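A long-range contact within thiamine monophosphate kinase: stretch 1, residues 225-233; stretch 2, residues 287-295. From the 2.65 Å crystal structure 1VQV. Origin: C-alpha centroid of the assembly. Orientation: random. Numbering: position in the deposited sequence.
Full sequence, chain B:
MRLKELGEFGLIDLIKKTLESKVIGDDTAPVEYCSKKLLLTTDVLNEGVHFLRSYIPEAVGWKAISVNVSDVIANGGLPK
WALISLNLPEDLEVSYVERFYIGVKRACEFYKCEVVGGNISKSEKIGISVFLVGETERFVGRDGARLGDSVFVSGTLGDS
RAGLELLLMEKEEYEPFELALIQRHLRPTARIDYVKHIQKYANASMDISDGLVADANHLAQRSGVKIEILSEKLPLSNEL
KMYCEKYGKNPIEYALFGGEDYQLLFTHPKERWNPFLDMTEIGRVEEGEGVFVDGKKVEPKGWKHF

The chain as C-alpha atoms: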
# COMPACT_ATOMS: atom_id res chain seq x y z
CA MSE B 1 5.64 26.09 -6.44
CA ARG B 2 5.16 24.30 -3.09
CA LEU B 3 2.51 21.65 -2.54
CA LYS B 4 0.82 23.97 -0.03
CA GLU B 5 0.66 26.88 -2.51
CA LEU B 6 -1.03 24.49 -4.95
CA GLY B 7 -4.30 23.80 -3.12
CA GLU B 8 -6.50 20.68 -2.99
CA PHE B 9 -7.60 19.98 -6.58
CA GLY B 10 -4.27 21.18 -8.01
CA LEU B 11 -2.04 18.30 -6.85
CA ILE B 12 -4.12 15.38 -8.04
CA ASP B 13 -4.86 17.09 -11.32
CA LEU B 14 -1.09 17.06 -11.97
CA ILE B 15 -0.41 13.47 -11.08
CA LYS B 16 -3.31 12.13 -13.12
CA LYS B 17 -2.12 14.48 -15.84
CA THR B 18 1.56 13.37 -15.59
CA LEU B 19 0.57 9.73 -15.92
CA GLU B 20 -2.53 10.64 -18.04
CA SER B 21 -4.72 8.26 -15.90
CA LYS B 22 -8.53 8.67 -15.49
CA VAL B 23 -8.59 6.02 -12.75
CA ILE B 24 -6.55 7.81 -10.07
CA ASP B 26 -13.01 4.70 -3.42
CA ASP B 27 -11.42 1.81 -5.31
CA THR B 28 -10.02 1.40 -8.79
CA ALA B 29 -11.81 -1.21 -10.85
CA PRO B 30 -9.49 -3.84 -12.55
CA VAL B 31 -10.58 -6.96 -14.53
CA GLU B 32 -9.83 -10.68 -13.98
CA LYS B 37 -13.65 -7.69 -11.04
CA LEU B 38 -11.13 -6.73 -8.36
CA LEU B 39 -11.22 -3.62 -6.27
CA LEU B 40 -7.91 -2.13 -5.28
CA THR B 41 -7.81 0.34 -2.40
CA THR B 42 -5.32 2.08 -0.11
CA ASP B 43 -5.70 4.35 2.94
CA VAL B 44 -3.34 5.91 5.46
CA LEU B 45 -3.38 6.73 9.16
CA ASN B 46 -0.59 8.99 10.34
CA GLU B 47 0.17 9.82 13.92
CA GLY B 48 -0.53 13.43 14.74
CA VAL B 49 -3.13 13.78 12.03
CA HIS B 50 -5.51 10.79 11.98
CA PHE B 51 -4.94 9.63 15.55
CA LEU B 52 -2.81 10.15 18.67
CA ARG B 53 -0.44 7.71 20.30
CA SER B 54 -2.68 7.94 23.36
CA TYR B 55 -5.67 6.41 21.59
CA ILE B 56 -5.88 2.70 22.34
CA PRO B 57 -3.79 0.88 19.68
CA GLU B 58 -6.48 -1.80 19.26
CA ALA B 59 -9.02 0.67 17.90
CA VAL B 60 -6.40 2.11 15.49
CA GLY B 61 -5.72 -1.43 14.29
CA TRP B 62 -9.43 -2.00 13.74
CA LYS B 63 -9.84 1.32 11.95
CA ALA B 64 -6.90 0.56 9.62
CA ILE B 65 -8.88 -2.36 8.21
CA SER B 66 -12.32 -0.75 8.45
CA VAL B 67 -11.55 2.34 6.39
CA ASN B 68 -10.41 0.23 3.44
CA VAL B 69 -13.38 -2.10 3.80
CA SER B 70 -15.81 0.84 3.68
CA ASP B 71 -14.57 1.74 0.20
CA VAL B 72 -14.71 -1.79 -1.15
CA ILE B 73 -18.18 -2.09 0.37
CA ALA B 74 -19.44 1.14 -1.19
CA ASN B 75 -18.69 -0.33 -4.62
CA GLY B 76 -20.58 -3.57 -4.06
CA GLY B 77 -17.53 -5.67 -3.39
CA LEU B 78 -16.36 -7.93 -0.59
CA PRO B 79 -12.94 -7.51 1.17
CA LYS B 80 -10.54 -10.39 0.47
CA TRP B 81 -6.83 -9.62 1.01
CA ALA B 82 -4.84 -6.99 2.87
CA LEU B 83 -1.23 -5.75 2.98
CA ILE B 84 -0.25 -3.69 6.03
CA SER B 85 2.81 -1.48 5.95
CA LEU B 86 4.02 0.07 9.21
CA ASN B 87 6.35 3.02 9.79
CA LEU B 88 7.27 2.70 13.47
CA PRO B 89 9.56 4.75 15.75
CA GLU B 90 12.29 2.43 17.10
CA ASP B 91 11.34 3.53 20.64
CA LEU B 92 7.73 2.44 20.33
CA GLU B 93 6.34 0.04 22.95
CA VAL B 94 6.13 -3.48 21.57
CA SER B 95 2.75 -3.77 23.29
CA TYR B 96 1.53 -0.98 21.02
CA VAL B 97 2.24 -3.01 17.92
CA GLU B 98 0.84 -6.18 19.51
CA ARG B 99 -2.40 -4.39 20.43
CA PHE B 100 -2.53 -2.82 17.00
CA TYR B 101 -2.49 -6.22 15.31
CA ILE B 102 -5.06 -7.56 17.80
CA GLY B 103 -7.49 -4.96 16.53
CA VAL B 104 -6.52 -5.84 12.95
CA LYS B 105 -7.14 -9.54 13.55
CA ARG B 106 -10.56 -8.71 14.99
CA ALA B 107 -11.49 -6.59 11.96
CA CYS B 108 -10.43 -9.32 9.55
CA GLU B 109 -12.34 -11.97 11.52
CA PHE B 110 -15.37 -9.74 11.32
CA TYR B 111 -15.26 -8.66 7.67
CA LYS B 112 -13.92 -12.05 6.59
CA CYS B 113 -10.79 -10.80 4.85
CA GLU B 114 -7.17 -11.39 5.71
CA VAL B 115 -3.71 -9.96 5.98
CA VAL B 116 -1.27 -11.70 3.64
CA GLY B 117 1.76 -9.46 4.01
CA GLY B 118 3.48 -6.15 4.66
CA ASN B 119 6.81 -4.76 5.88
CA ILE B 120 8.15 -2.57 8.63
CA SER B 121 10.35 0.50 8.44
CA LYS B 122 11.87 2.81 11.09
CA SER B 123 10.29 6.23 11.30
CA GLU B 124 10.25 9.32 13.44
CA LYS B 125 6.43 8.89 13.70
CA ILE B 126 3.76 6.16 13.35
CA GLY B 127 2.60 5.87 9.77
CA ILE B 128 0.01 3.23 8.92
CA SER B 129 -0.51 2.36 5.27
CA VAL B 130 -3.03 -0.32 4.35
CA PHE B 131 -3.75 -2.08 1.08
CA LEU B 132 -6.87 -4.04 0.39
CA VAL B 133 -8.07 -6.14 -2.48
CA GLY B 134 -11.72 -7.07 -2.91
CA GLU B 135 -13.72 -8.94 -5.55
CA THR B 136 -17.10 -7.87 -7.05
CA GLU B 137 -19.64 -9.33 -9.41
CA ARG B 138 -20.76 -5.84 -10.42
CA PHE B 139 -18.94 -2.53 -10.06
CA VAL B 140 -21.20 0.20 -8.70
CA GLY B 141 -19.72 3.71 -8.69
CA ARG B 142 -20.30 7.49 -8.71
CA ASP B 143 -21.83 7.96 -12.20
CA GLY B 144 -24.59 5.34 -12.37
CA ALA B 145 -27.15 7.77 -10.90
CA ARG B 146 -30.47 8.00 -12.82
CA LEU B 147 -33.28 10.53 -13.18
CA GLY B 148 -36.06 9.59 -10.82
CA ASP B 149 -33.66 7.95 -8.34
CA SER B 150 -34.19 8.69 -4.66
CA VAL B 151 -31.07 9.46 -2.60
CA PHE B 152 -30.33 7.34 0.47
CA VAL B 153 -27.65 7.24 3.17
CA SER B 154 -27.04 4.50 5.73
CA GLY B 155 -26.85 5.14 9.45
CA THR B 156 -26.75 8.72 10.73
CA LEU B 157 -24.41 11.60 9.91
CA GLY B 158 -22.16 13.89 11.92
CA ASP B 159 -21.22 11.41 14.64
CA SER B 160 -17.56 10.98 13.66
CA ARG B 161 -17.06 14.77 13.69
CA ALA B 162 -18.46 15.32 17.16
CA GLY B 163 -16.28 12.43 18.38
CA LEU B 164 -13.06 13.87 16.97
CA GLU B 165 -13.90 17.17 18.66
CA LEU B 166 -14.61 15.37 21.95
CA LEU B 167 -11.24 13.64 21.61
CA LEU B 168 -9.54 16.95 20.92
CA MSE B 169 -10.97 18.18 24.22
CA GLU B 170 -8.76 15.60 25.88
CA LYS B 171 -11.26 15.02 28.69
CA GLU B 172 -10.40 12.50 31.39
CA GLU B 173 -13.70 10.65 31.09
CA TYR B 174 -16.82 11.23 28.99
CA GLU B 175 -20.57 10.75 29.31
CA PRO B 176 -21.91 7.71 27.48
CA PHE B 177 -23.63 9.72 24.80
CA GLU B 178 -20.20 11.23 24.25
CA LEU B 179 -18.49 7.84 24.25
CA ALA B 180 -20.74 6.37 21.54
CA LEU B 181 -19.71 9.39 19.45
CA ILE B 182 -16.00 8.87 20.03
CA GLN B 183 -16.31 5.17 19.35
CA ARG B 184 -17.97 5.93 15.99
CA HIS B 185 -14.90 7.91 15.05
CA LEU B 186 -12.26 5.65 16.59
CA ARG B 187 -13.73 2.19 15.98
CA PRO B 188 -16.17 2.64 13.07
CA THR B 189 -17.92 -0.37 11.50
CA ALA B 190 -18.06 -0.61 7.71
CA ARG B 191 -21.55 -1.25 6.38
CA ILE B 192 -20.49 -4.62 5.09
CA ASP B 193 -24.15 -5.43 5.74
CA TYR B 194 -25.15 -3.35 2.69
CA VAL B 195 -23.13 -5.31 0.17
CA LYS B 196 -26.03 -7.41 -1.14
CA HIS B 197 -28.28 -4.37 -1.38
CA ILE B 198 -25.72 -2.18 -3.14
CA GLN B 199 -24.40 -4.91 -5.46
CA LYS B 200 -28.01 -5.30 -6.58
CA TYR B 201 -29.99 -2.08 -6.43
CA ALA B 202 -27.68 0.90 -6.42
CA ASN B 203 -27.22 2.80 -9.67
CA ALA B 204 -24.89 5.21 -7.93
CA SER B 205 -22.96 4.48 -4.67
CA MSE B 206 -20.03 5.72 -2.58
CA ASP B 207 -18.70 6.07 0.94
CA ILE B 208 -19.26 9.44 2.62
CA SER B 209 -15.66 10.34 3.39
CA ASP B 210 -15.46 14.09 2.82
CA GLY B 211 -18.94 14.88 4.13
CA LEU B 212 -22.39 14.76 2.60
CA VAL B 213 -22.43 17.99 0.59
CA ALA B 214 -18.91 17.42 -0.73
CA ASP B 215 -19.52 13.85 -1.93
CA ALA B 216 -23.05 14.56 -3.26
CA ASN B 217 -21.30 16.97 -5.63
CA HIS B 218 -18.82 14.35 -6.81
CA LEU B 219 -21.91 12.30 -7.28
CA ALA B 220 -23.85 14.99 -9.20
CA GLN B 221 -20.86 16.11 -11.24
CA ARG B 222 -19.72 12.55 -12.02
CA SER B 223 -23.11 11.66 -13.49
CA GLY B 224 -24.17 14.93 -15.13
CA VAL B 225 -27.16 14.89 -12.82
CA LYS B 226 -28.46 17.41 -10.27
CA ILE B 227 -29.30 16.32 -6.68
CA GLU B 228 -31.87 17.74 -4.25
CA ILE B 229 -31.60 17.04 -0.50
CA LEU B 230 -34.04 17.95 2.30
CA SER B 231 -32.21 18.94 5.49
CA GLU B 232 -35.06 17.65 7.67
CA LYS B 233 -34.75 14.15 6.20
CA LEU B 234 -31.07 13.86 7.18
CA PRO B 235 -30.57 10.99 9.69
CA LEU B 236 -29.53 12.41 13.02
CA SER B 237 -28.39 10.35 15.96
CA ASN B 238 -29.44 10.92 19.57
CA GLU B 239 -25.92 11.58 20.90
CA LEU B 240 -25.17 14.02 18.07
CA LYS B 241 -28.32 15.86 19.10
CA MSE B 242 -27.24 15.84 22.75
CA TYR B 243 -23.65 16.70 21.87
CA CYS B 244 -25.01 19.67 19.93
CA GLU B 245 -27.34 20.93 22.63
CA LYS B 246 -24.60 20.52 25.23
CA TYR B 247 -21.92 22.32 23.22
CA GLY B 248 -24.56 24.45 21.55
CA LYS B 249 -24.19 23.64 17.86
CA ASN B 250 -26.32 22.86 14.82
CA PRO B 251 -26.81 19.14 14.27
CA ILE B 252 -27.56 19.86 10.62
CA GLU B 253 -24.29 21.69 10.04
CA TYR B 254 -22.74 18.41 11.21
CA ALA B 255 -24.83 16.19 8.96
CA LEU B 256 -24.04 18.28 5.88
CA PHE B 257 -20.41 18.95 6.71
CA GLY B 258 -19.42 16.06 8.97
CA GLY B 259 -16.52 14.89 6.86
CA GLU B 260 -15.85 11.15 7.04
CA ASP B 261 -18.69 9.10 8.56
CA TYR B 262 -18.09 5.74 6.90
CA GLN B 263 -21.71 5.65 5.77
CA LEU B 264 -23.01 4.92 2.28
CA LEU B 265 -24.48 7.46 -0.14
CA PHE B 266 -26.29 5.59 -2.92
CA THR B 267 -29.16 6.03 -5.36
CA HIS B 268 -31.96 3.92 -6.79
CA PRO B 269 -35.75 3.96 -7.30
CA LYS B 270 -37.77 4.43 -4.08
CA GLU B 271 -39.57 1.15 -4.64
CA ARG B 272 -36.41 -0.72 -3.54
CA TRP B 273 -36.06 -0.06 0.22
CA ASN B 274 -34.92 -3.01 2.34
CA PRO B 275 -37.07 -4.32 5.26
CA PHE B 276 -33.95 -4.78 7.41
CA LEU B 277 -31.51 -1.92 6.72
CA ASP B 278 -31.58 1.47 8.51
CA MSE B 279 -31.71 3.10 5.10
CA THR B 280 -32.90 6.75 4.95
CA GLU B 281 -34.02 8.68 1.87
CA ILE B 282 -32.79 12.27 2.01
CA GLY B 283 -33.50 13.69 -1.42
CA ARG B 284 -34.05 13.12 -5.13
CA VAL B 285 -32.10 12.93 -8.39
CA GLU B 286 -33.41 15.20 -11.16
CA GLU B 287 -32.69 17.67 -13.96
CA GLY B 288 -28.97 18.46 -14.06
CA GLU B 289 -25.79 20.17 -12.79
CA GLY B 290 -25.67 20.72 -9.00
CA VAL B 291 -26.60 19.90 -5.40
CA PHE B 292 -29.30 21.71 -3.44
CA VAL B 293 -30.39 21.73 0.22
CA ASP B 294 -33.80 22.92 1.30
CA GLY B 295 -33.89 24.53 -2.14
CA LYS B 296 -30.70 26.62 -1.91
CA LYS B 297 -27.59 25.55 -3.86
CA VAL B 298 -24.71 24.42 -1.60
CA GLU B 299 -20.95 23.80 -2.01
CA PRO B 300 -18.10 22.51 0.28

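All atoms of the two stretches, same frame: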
# COMPACT_ATOMS: atom_id res chain seq x y z
N VAL B 225 -25.87 14.65 -13.44
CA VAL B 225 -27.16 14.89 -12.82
C VAL B 225 -27.12 15.97 -11.74
O VAL B 225 -26.05 16.42 -11.34
CB VAL B 225 -27.76 13.57 -12.26
CG1 VAL B 225 -27.09 13.18 -10.95
CG2 VAL B 225 -29.26 13.71 -12.10
N LYS B 226 -28.29 16.39 -11.30
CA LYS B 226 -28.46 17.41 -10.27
C LYS B 226 -29.18 16.74 -9.09
O LYS B 226 -30.17 16.04 -9.31
CB LYS B 226 -29.30 18.56 -10.85
CG LYS B 226 -29.83 19.60 -9.86
CD LYS B 226 -30.70 20.64 -10.58
CE LYS B 226 -31.33 21.65 -9.60
NZ LYS B 226 -32.18 20.99 -8.55
N ILE B 227 -28.69 16.94 -7.87
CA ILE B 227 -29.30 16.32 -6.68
C ILE B 227 -29.98 17.32 -5.76
O ILE B 227 -29.50 18.45 -5.57
CB ILE B 227 -28.24 15.50 -5.86
CG1 ILE B 227 -27.92 14.20 -6.60
CG2 ILE B 227 -28.74 15.21 -4.45
CD1 ILE B 227 -27.06 13.23 -5.82
N GLU B 228 -31.11 16.90 -5.17
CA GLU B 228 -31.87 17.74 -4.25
C GLU B 228 -32.06 17.02 -2.92
O GLU B 228 -32.71 15.97 -2.86
CB GLU B 228 -33.24 18.05 -4.84
CG GLU B 228 -33.23 18.50 -6.29
CD GLU B 228 -34.64 18.71 -6.84
OE1 GLU B 228 -35.59 18.07 -6.33
OE2 GLU B 228 -34.78 19.51 -7.79
N ILE B 229 -31.52 17.61 -1.85
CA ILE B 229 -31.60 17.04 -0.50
C ILE B 229 -32.42 17.90 0.46
O ILE B 229 -32.33 19.13 0.45
CB ILE B 229 -30.17 16.88 0.09
CG1 ILE B 229 -29.33 15.91 -0.75
CG2 ILE B 229 -30.23 16.38 1.53
CD1 ILE B 229 -27.87 15.86 -0.33
N LEU B 230 -33.22 17.26 1.31
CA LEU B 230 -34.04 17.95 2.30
C LEU B 230 -33.41 17.81 3.68
O LEU B 230 -33.38 16.72 4.27
CB LEU B 230 -35.46 17.37 2.30
CG LEU B 230 -36.24 17.55 0.99
CD1 LEU B 230 -37.58 16.84 1.12
CD2 LEU B 230 -36.44 19.04 0.68
N SER B 231 -32.89 18.92 4.19
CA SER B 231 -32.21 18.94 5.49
C SER B 231 -32.94 18.23 6.62
O SER B 231 -32.29 17.64 7.48
CB SER B 231 -31.93 20.38 5.91
OG SER B 231 -33.11 20.98 6.41
N GLU B 232 -34.27 18.28 6.62
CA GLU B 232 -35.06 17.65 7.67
C GLU B 232 -35.37 16.16 7.45
O GLU B 232 -36.25 15.58 8.10
CB GLU B 232 -36.35 18.45 7.93
CG GLU B 232 -37.31 18.63 6.74
CD GLU B 232 -38.48 17.63 6.76
OE1 GLU B 232 -39.03 17.35 7.86
OE2 GLU B 232 -38.86 17.14 5.66
N LYS B 233 -34.62 15.56 6.53
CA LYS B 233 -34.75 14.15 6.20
C LYS B 233 -33.45 13.47 6.64
O LYS B 233 -33.40 12.27 6.88
CB LYS B 233 -34.93 13.99 4.70
CG LYS B 233 -36.36 13.85 4.26
CD LYS B 233 -36.45 13.96 2.75
CE LYS B 233 -37.64 13.19 2.18
NZ LYS B 233 -37.55 13.13 0.68
N GLU B 287 -33.26 16.76 -12.97
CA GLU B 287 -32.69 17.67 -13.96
C GLU B 287 -31.18 17.56 -14.23
O GLU B 287 -30.73 16.58 -14.83
CB GLU B 287 -33.02 19.09 -13.53
CG GLU B 287 -34.49 19.31 -13.22
CD GLU B 287 -34.73 20.67 -12.59
OE1 GLU B 287 -34.22 20.89 -11.46
OE2 GLU B 287 -35.42 21.51 -13.21
N GLY B 288 -30.40 18.56 -13.83
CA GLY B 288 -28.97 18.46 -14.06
C GLY B 288 -28.11 19.59 -13.50
O GLY B 288 -28.58 20.71 -13.28
N GLU B 289 -26.83 19.26 -13.27
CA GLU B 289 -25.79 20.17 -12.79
C GLU B 289 -25.34 20.19 -11.32
O GLU B 289 -24.20 19.77 -11.04
CB GLU B 289 -26.05 21.58 -13.32
CG GLU B 289 -26.32 21.52 -14.87
CD GLU B 289 -25.43 22.46 -15.67
OE1 GLU B 289 -25.73 23.66 -15.61
OE2 GLU B 289 -24.46 22.02 -16.34
N GLY B 290 -26.16 20.66 -10.38
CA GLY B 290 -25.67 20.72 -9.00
C GLY B 290 -26.49 20.25 -7.82
O GLY B 290 -27.65 19.83 -7.97
N VAL B 291 -25.91 20.34 -6.62
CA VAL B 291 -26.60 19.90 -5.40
C VAL B 291 -27.30 21.03 -4.64
O VAL B 291 -26.77 22.12 -4.50
CB VAL B 291 -25.61 19.17 -4.43
CG1 VAL B 291 -26.36 18.62 -3.21
CG2 VAL B 291 -24.90 18.05 -5.16
N PHE B 292 -28.49 20.73 -4.15
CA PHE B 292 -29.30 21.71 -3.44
C PHE B 292 -29.86 21.19 -2.09
O PHE B 292 -30.23 20.01 -1.95
CB PHE B 292 -30.44 22.15 -4.37
CG PHE B 292 -29.95 22.87 -5.61
CD1 PHE B 292 -29.27 22.20 -6.63
CD2 PHE B 292 -30.10 24.25 -5.71
CE1 PHE B 292 -28.76 22.90 -7.73
CE2 PHE B 292 -29.60 24.96 -6.80
CZ PHE B 292 -28.92 24.28 -7.81
N VAL B 293 -29.91 22.08 -1.11
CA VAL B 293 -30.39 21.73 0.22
C VAL B 293 -31.54 22.65 0.54
O VAL B 293 -31.40 23.87 0.40
CB VAL B 293 -29.29 21.94 1.30
CG1 VAL B 293 -29.83 21.56 2.68
CG2 VAL B 293 -28.04 21.13 0.95
N ASP B 294 -32.66 22.09 0.97
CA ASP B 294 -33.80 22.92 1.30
C ASP B 294 -34.10 23.94 0.20
O ASP B 294 -34.72 24.98 0.45
CB ASP B 294 -33.54 23.65 2.63
CG ASP B 294 -33.86 22.78 3.84
OD1 ASP B 294 -33.47 21.59 3.81
OD2 ASP B 294 -34.50 23.27 4.80
N GLY B 295 -33.65 23.64 -1.02
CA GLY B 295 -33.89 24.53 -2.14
C GLY B 295 -32.75 25.44 -2.56
O GLY B 295 -32.70 25.88 -3.72
O HOH W 1 -36.49 21.32 -10.23
O HOH W 2 -35.59 20.49 4.87

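Lys226 is the hub of this contact: its extended side chain (chi1 to chi3 all t, chi4 m) carries one ammonium group to two carboxylates and an aromatic ring. Lys226 NZ forms a salt bridge with Glu228 OE2 in its own strand (3.1 Å) and a longer one with Glu287 OE1 across the contact (3.6 Å), and lies 4.2 Å from the centroid of the Phe292 ring, off-centre, in a cation-pi contact. The positive charge helps offset the repulsion between Glu228 OE2 and Glu287 OE1, 4.0 Å apart; water 1 also links these two oxygens through weak hydrogen bonds. Lys226 is the residue most covered by the opposite stretch, and its CB packs against the backbone of Gly288, while CE reaches the Phe292 ring (Lys226 CE to Phe292 CE1, 3.4 Å).

The strands that carry much of this cluster run parallel, their axes 14° apart and 4.7 Å at closest approach. Ile227 and Ile229 supply the alternating bonds: Phe292 N donates to Ile227 O (2.9 Å), Ile229 N to Phe292 O (2.7 Å, nearly straight), and Asp294 N to Ile229 O (3.0 Å). Val293 CA adds a CA-H...O contact to Ile229 O (3.3 Å). Glu228 and Phe292 share one face of the sheet, partly exposed, where charge can be tolerated. Ile229 and Val293 point to the other, buried face, as does Val291, whose CG1 lies 4.3 Å from Ile229 CD1; branched apolar side chains suit this packing without leaving polar groups unpaired.

Past the strands, Asp294 closes the contact. The end of its side chain comes nearer to stretch 1, and Asp294 OD1 accepts from both Ser231 N (2.8 Å) and Ser231 OG (2.7 Å), although the modelled position of OD1 is somewhat uncertain. Serine's short side chain, with chi1 p, places its hydroxyl beside its own amide for this double grip. Water 2 donates to Asp294 OD1 (2.6 Å) and accepts from Glu232 N (3.1 Å), extending the polar closure.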